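Local coordinates for putative uncharacterized protein (Ustilago maydis, PDB 4GNX) that binds single-stranded DNA as an OB-fold subunit of replication protein A, at residues R10-R15 with F29-A34; T40-V45 with Y90-G95; G64-R69 with R104-G109. All blocks are in the same frame, centred on the assembly; numbering follows the deposited sequence.

Contact 1: R10-R15 with F29-A34; sequences RPVTIR and FILDGA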
loop_
_atom_site.group_PDB
_atom_site.type_symbol
_atom_site.label_atom_id
_atom_site.label_comp_id
_atom_site.label_asym_id
_atom_site.label_seq_id
_atom_site.Cartn_x
_atom_site.Cartn_y
_atom_site.Cartn_z
ATOM N N ARG B 10 3.381 12.976 -9.605
ATOM C CA ARG B 10 3.484 11.657 -10.212
ATOM C C ARG B 10 4.844 10.994 -10.073
ATOM O O ARG B 10 5.862 11.539 -10.486
ATOM C CB ARG B 10 3.043 11.718 -11.674
ATOM C CG ARG B 10 1.641 12.283 -11.808
ATOM C CD ARG B 10 1.186 12.347 -13.257
ATOM N NE ARG B 10 1.505 11.119 -13.984
ATOM C CZ ARG B 10 1.192 10.891 -15.254
ATOM N NH1 ARG B 10 0.551 11.799 -15.974
ATOM N NH2 ARG B 10 1.553 9.738 -15.803
ATOM N N PRO B 11 4.870 9.805 -9.471
ATOM C CA PRO B 11 6.144 9.123 -9.431
ATOM C C PRO B 11 6.444 8.532 -10.842
ATOM O O PRO B 11 5.589 7.908 -11.462
ATOM C CB PRO B 11 5.894 8.035 -8.385
ATOM C CG PRO B 11 4.434 7.679 -8.568
ATOM C CD PRO B 11 3.763 8.967 -8.949
ATOM N N VAL B 12 7.651 8.757 -11.337
ATOM C CA VAL B 12 7.986 8.438 -12.705
ATOM C C VAL B 12 9.419 8.029 -12.793
ATOM O O VAL B 12 10.219 8.372 -11.926
ATOM C CB VAL B 12 7.817 9.645 -13.662
ATOM C CG1 VAL B 12 6.339 10.011 -13.875
ATOM C CG2 VAL B 12 8.635 10.833 -13.186
ATOM N N THR B 13 9.734 7.290 -13.856
ATOM C CA THR B 13 11.120 6.962 -14.186
ATOM C C THR B 13 11.595 7.942 -15.230
ATOM O O THR B 13 10.805 8.522 -15.971
ATOM C CB THR B 13 11.246 5.584 -14.830
ATOM O OG1 THR B 13 10.560 5.607 -16.106
ATOM C CG2 THR B 13 10.697 4.474 -13.887
ATOM N N ILE B 14 12.900 8.113 -15.305
ATOM C CA ILE B 14 13.431 9.024 -16.276
ATOM C C ILE B 14 12.962 8.619 -17.664
ATOM O O ILE B 14 12.653 9.505 -18.491
ATOM C CB ILE B 14 14.956 9.127 -16.162
ATOM C CG1 ILE B 14 15.300 9.793 -14.802
ATOM C CG2 ILE B 14 15.529 9.889 -17.361
ATOM C CD1 ILE B 14 16.769 9.789 -14.436
ATOM N N ARG B 15 12.849 7.304 -17.910
ATOM C CA ARG B 15 12.368 6.832 -19.213
ATOM C C ARG B 15 10.989 7.364 -19.586
ATOM O O ARG B 15 10.760 7.780 -20.748
ATOM C CB ARG B 15 12.301 5.330 -19.260
ATOM C CG ARG B 15 12.188 4.775 -20.668
ATOM C CD ARG B 15 13.593 4.499 -21.173
ATOM N NE ARG B 15 14.048 5.455 -22.178
ATOM C CZ ARG B 15 15.315 5.711 -22.475
ATOM N NH1 ARG B 15 16.314 5.114 -21.828
ATOM N NH2 ARG B 15 15.581 6.593 -23.421
ATOM N N PHE B 29 2.822 18.567 -20.999
ATOM C CA PHE B 29 3.215 17.203 -21.339
ATOM C C PHE B 29 2.150 16.193 -20.973
ATOM O O PHE B 29 1.342 16.416 -20.069
ATOM C CB PHE B 29 4.493 16.827 -20.633
ATOM C CG PHE B 29 5.663 17.634 -21.062
ATOM C CD1 PHE B 29 5.833 18.933 -20.595
ATOM C CD2 PHE B 29 6.598 17.097 -21.931
ATOM C CE1 PHE B 29 6.911 19.691 -20.991
ATOM C CE2 PHE B 29 7.690 17.853 -22.331
ATOM C CZ PHE B 29 7.842 19.154 -21.860
ATOM N N ILE B 30 2.163 15.069 -21.680
ATOM C CA ILE B 30 1.183 14.033 -21.443
ATOM C C ILE B 30 1.862 12.692 -21.274
ATOM O O ILE B 30 2.589 12.265 -22.151
ATOM C CB ILE B 30 0.135 13.991 -22.565
ATOM C CG1 ILE B 30 -0.709 15.256 -22.493
ATOM C CG2 ILE B 30 -0.763 12.769 -22.427
ATOM C CD1 ILE B 30 -1.500 15.564 -23.750
ATOM N N LEU B 31 1.634 12.047 -20.137
ATOM C CA LEU B 31 2.114 10.697 -19.930
ATOM C C LEU B 31 0.947 9.798 -19.577
ATOM O O LEU B 31 0.145 10.126 -18.698
ATOM C CB LEU B 31 3.180 10.656 -18.844
ATOM C CG LEU B 31 3.923 9.322 -18.738
ATOM C CD1 LEU B 31 5.071 9.300 -19.728
ATOM C CD2 LEU B 31 4.458 9.080 -17.339
ATOM N N ASP B 32 0.864 8.670 -20.283
ATOM C CA ASP B 32 -0.222 7.706 -20.146
ATOM C C ASP B 32 -1.596 8.391 -20.205
ATOM O O ASP B 32 -2.485 8.102 -19.406
ATOM C CB ASP B 32 -0.076 6.861 -18.866
ATOM C CG ASP B 32 1.286 6.148 -18.756
ATOM O OD1 ASP B 32 1.951 5.888 -19.786
ATOM O OD2 ASP B 32 1.699 5.835 -17.612
ATOM N N GLY B 33 -1.772 9.298 -21.158
ATOM C CA GLY B 33 -3.050 9.996 -21.312
ATOM C C GLY B 33 -3.439 10.830 -20.097
ATOM O O GLY B 33 -4.625 10.969 -19.772
ATOM N N ALA B 34 -2.437 11.381 -19.414
ATOM C CA ALA B 34 -2.680 12.254 -18.281
ATOM C C ALA B 34 -1.651 13.358 -18.246
ATOM O O ALA B 34 -0.489 13.144 -18.597
ATOM C CB ALA B 34 -2.676 11.467 -16.989
#
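Hydrogen bonds carry this contact, and the Arg10 guanidinium makes them. The Arg10 chain starts with CG anti to the carbonyl carbon and bends at chi3 (45°), which brings its end against the type I' turn Leu31 to Ala34. NH1 and NH2 grip one atom end-on. Arg10 NH1 reaches Leu31 O at 3.2 Å, in the carbonyl plane and on a lone pair. Arg10 NH2 comes to the same oxygen from above that plane. Within the turn, Ala34 N bonds Leu31 O as well, so three donors hold it. NH1 also makes a weak bond to Ala34 O, 3.1 Å away, and is bonded to the Glu35 carbonyl oxygen. Leu31, with CG anti to its backbone N, lays CD2 beside Arg10 NH2.

Apolar packing is slight. Val12 CG1 lies 4.1 Å from Leu31 CD2. The Val12 and Leu31 side chains cross obliquely.

Asp32 lies near the Arg10 guanidinium with opposite charge, but beyond salt-bridge distance.

Strand 9-11 is thus tied to a hairpin turn through backbone oxygens. The buried Arg10 charge is met mainly by neutral carbonyls, whose dipoles would be expected to stabilise it.

Contact 2: T40-V45 with Y90-G95; sequences TFVAVV and YVRVLG. With nucleotides of chain G.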
loop_
_atom_site.group_PDB
_atom_site.type_symbol
_atom_site.label_atom_id
_atom_site.label_comp_id
_atom_site.label_asym_id
_atom_site.label_seq_id
_atom_site.Cartn_x
_atom_site.Cartn_y
_atom_site.Cartn_z
ATOM N N THR B 40 8.058 13.247 -9.374
ATOM C CA THR B 40 9.145 12.897 -8.487
ATOM C C THR B 40 9.851 11.598 -8.862
ATOM O O THR B 40 9.254 10.665 -9.410
ATOM C CB THR B 40 8.678 12.780 -7.031
ATOM O OG1 THR B 40 9.810 12.422 -6.226
ATOM C CG2 THR B 40 7.558 11.716 -6.864
ATOM N N PHE B 41 11.127 11.527 -8.534
ATOM C CA PHE B 41 11.903 10.335 -8.849
ATOM C C PHE B 41 13.222 10.273 -8.085
ATOM O O PHE B 41 13.663 11.260 -7.466
ATOM C CB PHE B 41 12.142 10.223 -10.364
ATOM C CG PHE B 41 13.032 11.285 -10.920
ATOM C CD1 PHE B 41 14.407 11.081 -11.004
ATOM C CD2 PHE B 41 12.501 12.475 -11.388
ATOM C CE1 PHE B 41 15.240 12.051 -11.526
ATOM C CE2 PHE B 41 13.340 13.458 -11.912
ATOM C CZ PHE B 41 14.712 13.246 -11.976
ATOM N N VAL B 42 13.851 9.107 -8.134
ATOM C CA VAL B 42 15.077 8.857 -7.389
ATOM C C VAL B 42 16.133 8.486 -8.406
ATOM O O VAL B 42 15.849 7.788 -9.366
ATOM C CB VAL B 42 14.878 7.718 -6.393
ATOM C CG1 VAL B 42 16.197 7.329 -5.759
ATOM C CG2 VAL B 42 13.868 8.118 -5.322
ATOM N N ALA B 43 17.348 8.975 -8.221
ATOM C CA ALA B 43 18.377 8.850 -9.248
ATOM C C ALA B 43 19.734 9.114 -8.631
ATOM O O ALA B 43 19.818 9.562 -7.476
ATOM C CB ALA B 43 18.127 9.837 -10.367
ATOM N N VAL B 44 20.782 8.847 -9.418
ATOM C CA VAL B 44 22.156 9.061 -8.992
ATOM C C VAL B 44 22.778 10.245 -9.727
ATOM O O VAL B 44 22.698 10.349 -10.964
ATOM C CB VAL B 44 23.008 7.809 -9.205
ATOM C CG1 VAL B 44 24.427 8.015 -8.678
ATOM C CG2 VAL B 44 22.370 6.646 -8.485
ATOM N N VAL B 45 23.374 11.146 -8.949
ATOM C CA VAL B 45 24.035 12.303 -9.471
ATOM C C VAL B 45 25.316 11.814 -10.109
ATOM O O VAL B 45 26.092 11.080 -9.490
ATOM C CB VAL B 45 24.390 13.264 -8.336
ATOM C CG1 VAL B 45 24.911 14.588 -8.893
ATOM C CG2 VAL B 45 23.195 13.475 -7.433
ATOM N N TYR B 90 22.620 8.633 -4.379
ATOM C CA TYR B 90 21.191 8.638 -4.658
ATOM C C TYR B 90 20.474 9.858 -4.086
ATOM O O TYR B 90 20.817 10.355 -3.007
ATOM C CB TYR B 90 20.531 7.354 -4.206
ATOM C CG TYR B 90 20.578 6.266 -5.259
ATOM C CD1 TYR B 90 21.537 5.272 -5.206
ATOM C CD2 TYR B 90 19.646 6.230 -6.311
ATOM C CE1 TYR B 90 21.571 4.274 -6.155
ATOM C CE2 TYR B 90 19.672 5.228 -7.267
ATOM C CZ TYR B 90 20.645 4.264 -7.193
ATOM O OH TYR B 90 20.720 3.267 -8.137
ATOM N N VAL B 91 19.495 10.355 -4.832
ATOM C CA VAL B 91 18.714 11.503 -4.399
ATOM C C VAL B 91 17.253 11.384 -4.808
ATOM O O VAL B 91 16.923 10.767 -5.847
ATOM C CB VAL B 91 19.225 12.800 -5.010
ATOM C CG1 VAL B 91 20.673 13.047 -4.632
ATOM C CG2 VAL B 91 19.048 12.748 -6.515
ATOM N N ARG B 92 16.394 11.989 -3.983
ATOM C CA ARG B 92 14.966 12.123 -4.271
ATOM C C ARG B 92 14.819 13.476 -4.970
ATOM O O ARG B 92 15.292 14.502 -4.474
ATOM C CB ARG B 92 14.154 12.018 -2.950
ATOM C CG ARG B 92 12.615 11.902 -2.971
ATOM C CD ARG B 92 12.029 11.588 -4.323
ATOM N NE ARG B 92 10.897 10.637 -4.432
ATOM C CZ ARG B 92 10.807 9.448 -3.846
ATOM N NH1 ARG B 92 11.738 9.074 -2.993
ATOM N NH2 ARG B 92 9.775 8.640 -4.105
ATOM N N VAL B 93 14.200 13.474 -6.139
ATOM C CA VAL B 93 14.023 14.712 -6.887
ATOM C C VAL B 93 12.554 15.075 -6.949
ATOM O O VAL B 93 11.726 14.242 -7.291
ATOM C CB VAL B 93 14.577 14.582 -8.323
ATOM C CG1 VAL B 93 14.254 15.825 -9.159
ATOM C CG2 VAL B 93 16.083 14.332 -8.283
ATOM N N LEU B 94 12.230 16.309 -6.601
ATOM C CA LEU B 94 10.890 16.835 -6.815
ATOM C C LEU B 94 10.993 18.001 -7.802
ATOM O O LEU B 94 11.862 18.867 -7.641
ATOM C CB LEU B 94 10.307 17.291 -5.482
ATOM C CG LEU B 94 8.794 17.444 -5.476
ATOM C CD1 LEU B 94 8.191 17.014 -4.151
ATOM C CD2 LEU B 94 8.442 18.880 -5.765
ATOM N N GLY B 95 10.140 18.056 -8.822
ATOM C CA GLY B 95 10.332 19.090 -9.855
ATOM C C GLY B 95 9.220 19.229 -10.867
ATOM O O GLY B 95 8.227 18.552 -10.762
ATOM P P DT G 21 9.661 26.133 -4.046
ATOM O OP1 DT G 21 10.114 25.505 -2.778
ATOM O OP2 DT G 21 9.354 27.587 -4.075
ATOM O "O5'" DT G 21 10.790 25.847 -5.134
ATOM C "C5'" DT G 21 11.920 26.730 -5.289
ATOM C "C4'" DT G 21 12.070 27.155 -6.732
ATOM O "O4'" DT G 21 11.893 26.018 -7.611
ATOM C "C3'" DT G 21 11.090 28.236 -7.199
ATOM O "O3'" DT G 21 11.785 29.362 -7.771
ATOM C "C2'" DT G 21 10.141 27.508 -8.142
ATOM C "C1'" DT G 21 10.910 26.274 -8.601
ATOM N N1 DT G 21 10.098 25.041 -8.757
ATOM C C2 DT G 21 9.763 24.618 -10.026
ATOM O O2 DT G 21 10.087 25.220 -11.038
ATOM N N3 DT G 21 9.022 23.462 -10.067
ATOM C C4 DT G 21 8.599 22.700 -8.992
ATOM O O4 DT G 21 7.937 21.683 -9.183
ATOM C C5 DT G 21 8.993 23.197 -7.692
ATOM C C7 DT G 21 8.581 22.440 -6.468
ATOM C C6 DT G 21 9.715 24.325 -7.642
#
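Val93 O is the best-held polar atom, gripped by two hydrogen bonds. Phe41 N gives one, 3.0 Å from Val93 O and in the carbonyl plane. Thr40 OG1 gives the other, 2.8 Å from Val93 O, from above that plane. Thr40 CA adds a C-H...O contact to the same oxygen. The two segments are antiparallel neighbours in the OB-fold barrel: they belong to strands 38-50 and 90-100, the first and fourth of the barrel, with the local axes at 144°. Phe41 with Val93 and Ala43 with Val91 are the hydrogen-bonded pairs.

Thr40 OG1 also accepts. It sits anti to the backbone N, at the edge of the Arg92 guanidinium and in its plane, 2.8 Å from Arg92 NE. Bends at chi2 and chi3 of Arg92 turn its end back to strand 38-50. Val42 CG2 then lies over one face of the guanidinium, 3.3 Å from Arg92 NH1. The charge has a further partner, a salt bridge from NH1 to Glu119 of the C-terminal helix.

On the same sheet face, Val44 CG2 stands over the centre of the Tyr90 ring in a CH-pi contact. Val42 CG1 meets Tyr90 CD2, and the two side chains cross at about a right angle. Tyr90 OH is bonded to Glu62 of another chain. On the other sheet face, Phe41 and Val93 lie side by side, pointing the same way. The Phe41 ring turns one face to Val93 CB, 4.0 Å from its centroid, while Phe41 CE2 touches Val93 CG1. Leu94, the partner of Thr40 in a non-hydrogen-bonded pair, faces the DNA: its CD2 is 3.6 Å from the thymine methyl C7 of DT21 of chain G.

Contact 3: G64-R69 with R104-G109; sequences GQIEVR and RSISSG. With nucleotides of chain G.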
loop_
_atom_site.group_PDB
_atom_site.type_symbol
_atom_site.label_atom_id
_atom_site.label_comp_id
_atom_site.label_asym_id
_atom_site.label_seq_id
_atom_site.Cartn_x
_atom_site.Cartn_y
_atom_site.Cartn_z
ATOM N N GLY B 64 17.455 5.924 -17.937
ATOM C CA GLY B 64 17.824 7.006 -18.860
ATOM C C GLY B 64 18.512 8.085 -18.043
ATOM O O GLY B 64 18.647 7.933 -16.828
ATOM N N GLN B 65 18.936 9.166 -18.696
ATOM C CA GLN B 65 19.649 10.262 -18.055
ATOM C C GLN B 65 18.946 11.598 -18.324
ATOM O O GLN B 65 18.423 11.816 -19.403
ATOM C CB GLN B 65 21.088 10.268 -18.564
ATOM C CG GLN B 65 21.969 11.430 -18.119
ATOM C CD GLN B 65 21.705 12.704 -18.908
ATOM O OE1 GLN B 65 21.951 13.805 -18.417
ATOM N NE2 GLN B 65 21.191 12.560 -20.134
ATOM N N ILE B 66 18.921 12.492 -17.350
ATOM C CA ILE B 66 18.319 13.794 -17.574
ATOM C C ILE B 66 18.994 14.846 -16.715
ATOM O O ILE B 66 19.637 14.498 -15.723
ATOM C CB ILE B 66 16.793 13.786 -17.352
ATOM C CG1 ILE B 66 16.182 15.047 -17.947
ATOM C CG2 ILE B 66 16.462 13.638 -15.870
ATOM C CD1 ILE B 66 14.688 14.963 -18.114
ATOM N N GLU B 67 18.884 16.110 -17.141
ATOM C CA GLU B 67 19.371 17.243 -16.375
ATOM C C GLU B 67 18.299 17.715 -15.443
ATOM O O GLU B 67 17.146 17.853 -15.835
ATOM C CB GLU B 67 19.743 18.413 -17.267
ATOM C CG GLU B 67 21.229 18.612 -17.429
ATOM C CD GLU B 67 21.763 17.897 -18.656
ATOM O OE1 GLU B 67 21.626 18.455 -19.782
ATOM O OE2 GLU B 67 22.325 16.783 -18.493
ATOM N N VAL B 68 18.685 17.955 -14.199
ATOM C CA VAL B 68 17.832 18.688 -13.276
ATOM C C VAL B 68 18.549 19.930 -12.748
ATOM O O VAL B 68 19.625 19.839 -12.156
ATOM C CB VAL B 68 17.224 17.787 -12.165
ATOM C CG1 VAL B 68 17.949 16.446 -12.060
ATOM C CG2 VAL B 68 17.129 18.527 -10.832
ATOM N N ARG B 69 17.982 21.099 -13.023
ATOM C CA ARG B 69 18.574 22.306 -12.509
ATOM C C ARG B 69 17.700 22.894 -11.432
ATOM O O ARG B 69 16.472 22.970 -11.581
ATOM C CB ARG B 69 18.897 23.304 -13.608
ATOM C CG ARG B 69 17.796 23.563 -14.604
ATOM C CD ARG B 69 18.288 24.535 -15.674
ATOM N NE ARG B 69 19.457 24.029 -16.401
ATOM C CZ ARG B 69 19.411 23.086 -17.340
ATOM N NH1 ARG B 69 18.255 22.528 -17.681
ATOM N NH2 ARG B 69 20.529 22.692 -17.936
ATOM N N ARG B 104 14.697 18.306 -22.833
ATOM C CA ARG B 104 13.865 18.128 -21.671
ATOM C C ARG B 104 14.724 18.085 -20.440
ATOM O O ARG B 104 15.748 17.398 -20.396
ATOM C CB ARG B 104 13.130 16.802 -21.756
ATOM C CG ARG B 104 12.023 16.782 -22.763
ATOM C CD ARG B 104 11.407 15.411 -22.857
ATOM N NE ARG B 104 10.439 15.408 -23.943
ATOM C CZ ARG B 104 9.471 14.519 -24.068
ATOM N NH1 ARG B 104 9.350 13.550 -23.176
ATOM N NH2 ARG B 104 8.626 14.599 -25.071
ATOM N N SER B 105 14.285 18.796 -19.419
ATOM C CA SER B 105 14.969 18.744 -18.148
ATOM C C SER B 105 13.996 19.029 -17.040
ATOM O O SER B 105 12.946 19.623 -17.262
ATOM C CB SER B 105 16.117 19.749 -18.110
ATOM O OG SER B 105 15.639 20.999 -18.545
ATOM N N ILE B 106 14.360 18.607 -15.846
ATOM C CA ILE B 106 13.565 18.880 -14.692
ATOM C C ILE B 106 13.959 20.211 -14.098
ATOM O O ILE B 106 15.130 20.466 -13.843
ATOM C CB ILE B 106 13.780 17.795 -13.633
ATOM C CG1 ILE B 106 13.385 16.413 -14.190
ATOM C CG2 ILE B 106 12.997 18.131 -12.375
ATOM C CD1 ILE B 106 12.110 16.409 -15.022
ATOM N N SER B 107 12.977 21.070 -13.883
ATOM C CA SER B 107 13.192 22.258 -13.068
ATOM C C SER B 107 12.784 21.915 -11.646
ATOM O O SER B 107 11.631 21.567 -11.394
ATOM C CB SER B 107 12.374 23.423 -13.586
ATOM O OG SER B 107 12.136 24.310 -12.524
ATOM N N SER B 108 13.739 21.995 -10.724
ATOM C CA SER B 108 13.555 21.461 -9.372
ATOM C C SER B 108 13.687 22.504 -8.285
ATOM O O SER B 108 14.429 23.464 -8.427
ATOM C CB SER B 108 14.574 20.359 -9.092
ATOM O OG SER B 108 14.586 19.989 -7.717
ATOM N N GLY B 109 12.973 22.296 -7.187
ATOM C CA GLY B 109 13.158 23.110 -6.001
ATOM C C GLY B 109 13.800 22.266 -4.933
ATOM O O GLY B 109 14.706 22.703 -4.229
ATOM P P DT G 21 9.661 26.133 -4.046
ATOM O OP1 DT G 21 10.114 25.505 -2.778
ATOM O OP2 DT G 21 9.354 27.587 -4.075
ATOM O "O5'" DT G 21 10.790 25.847 -5.134
ATOM C "C5'" DT G 21 11.920 26.730 -5.289
ATOM C "C4'" DT G 21 12.070 27.155 -6.732
ATOM O "O4'" DT G 21 11.893 26.018 -7.611
ATOM C "C3'" DT G 21 11.090 28.236 -7.199
ATOM O "O3'" DT G 21 11.785 29.362 -7.771
ATOM C "C2'" DT G 21 10.141 27.508 -8.142
ATOM C "C1'" DT G 21 10.910 26.274 -8.601
ATOM N N1 DT G 21 10.098 25.041 -8.757
ATOM C C2 DT G 21 9.763 24.618 -10.026
ATOM O O2 DT G 21 10.087 25.220 -11.038
ATOM N N3 DT G 21 9.022 23.462 -10.067
ATOM C C4 DT G 21 8.599 22.700 -8.992
ATOM O O4 DT G 21 7.937 21.683 -9.183
ATOM C C5 DT G 21 8.993 23.197 -7.692
ATOM C C7 DT G 21 8.581 22.440 -6.468
ATOM C C6 DT G 21 9.715 24.325 -7.642
ATOM P P DT G 25 22.386 30.680 -19.147
ATOM O OP1 DT G 25 22.400 30.901 -17.677
ATOM O OP2 DT G 25 23.536 31.142 -19.967
ATOM O "O5'" DT G 25 22.223 29.109 -19.366
ATOM C "C5'" DT G 25 22.652 28.453 -20.575
ATOM C "C4'" DT G 25 21.899 27.152 -20.719
ATOM O "O4'" DT G 25 20.516 27.381 -20.385
ATOM C "C3'" DT G 25 21.878 26.559 -22.126
ATOM O "O3'" DT G 25 22.928 25.596 -22.286
ATOM C "C2'" DT G 25 20.518 25.878 -22.212
ATOM C "C1'" DT G 25 19.745 26.353 -20.976
ATOM N N1 DT G 25 18.384 26.885 -21.231
ATOM C C2 DT G 25 17.412 26.666 -20.278
ATOM O O2 DT G 25 17.623 26.070 -19.233
ATOM N N3 DT G 25 16.174 27.173 -20.596
ATOM C C4 DT G 25 15.820 27.860 -21.744
ATOM O O4 DT G 25 14.666 28.250 -21.893
ATOM C C5 DT G 25 16.886 28.049 -22.701
ATOM C C7 DT G 25 16.596 28.785 -23.970
ATOM C C6 DT G 25 18.098 27.560 -22.400
#
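The Arg69 guanidinium has the DNA over one face and the protein at its edge. DT25 of chain G sets its O2 3.7 Å above the plane, offset toward the rim. Ser105 OG lies at the edge, in the plane, 3.2 Å from Arg69 NH1. Arg69 places the group there with CG between the backbone N and the carbonyl carbon (chi1 48°) and a bend at chi3.

Strands 65-71 and 103-108 are the third and fifth of the OB fold, and their parallel pairing closes the barrel. Ile106 uses both of its backbone polar atoms, straddling Val68. Its N bonds Glu67 O at 2.9 Å, and its O accepts from Arg69 N, nearly along the C=O axis. One step on, Ser108 N bonds Arg69 O in an almost straight bond (169°), from above the carbonyl plane.

On the inner face Val68 CB meets Ile106 CB at 3.7 Å. Ile106 also packs on Phe41 and on Ile17 of helix 14-19. The end of Ile66 lies against the backbone at Arg104 and Ser105. Val68 CG2 touches Ser108 CB, while Ser108 OG turns to the Leu94 carbonyl oxygen.

Glu67, Arg69, Ser105 and Ser107 lie on the other sheet face, where Arg69 and Ser107 meet DNA. Ser107 OG, anti to its backbone N, donates a hydrogen bond to the thymine O2 of DT21 of chain G at 2.7 Å. At the corner that follows, Gly109 CA lies 3.6 Å from the sugar O4' of the same nucleotide.

In the fold
From the N terminus, strand 9-11 leads into helix 14-19, and contact 1 closes the loop that follows when the chain returns at 29-34. Contact 2 opens only after that, so the two are in series. They still join: strand 9-11 pairs in parallel with strand 38-50, through backbone bonds between Arg10, Val12 and Thr40. Contacts 2 and 3 cross, because 64-69 lies between 40-45 and 90-95, and 104-109 follows both. Contact 2 joins strand 38-50 to 90-100, and contact 3 joins 65-71 to 103-108. Strands 90-100 and 103-108 are neighbours, and Gly95 packs on Ile106, so both contacts share one barrel interior.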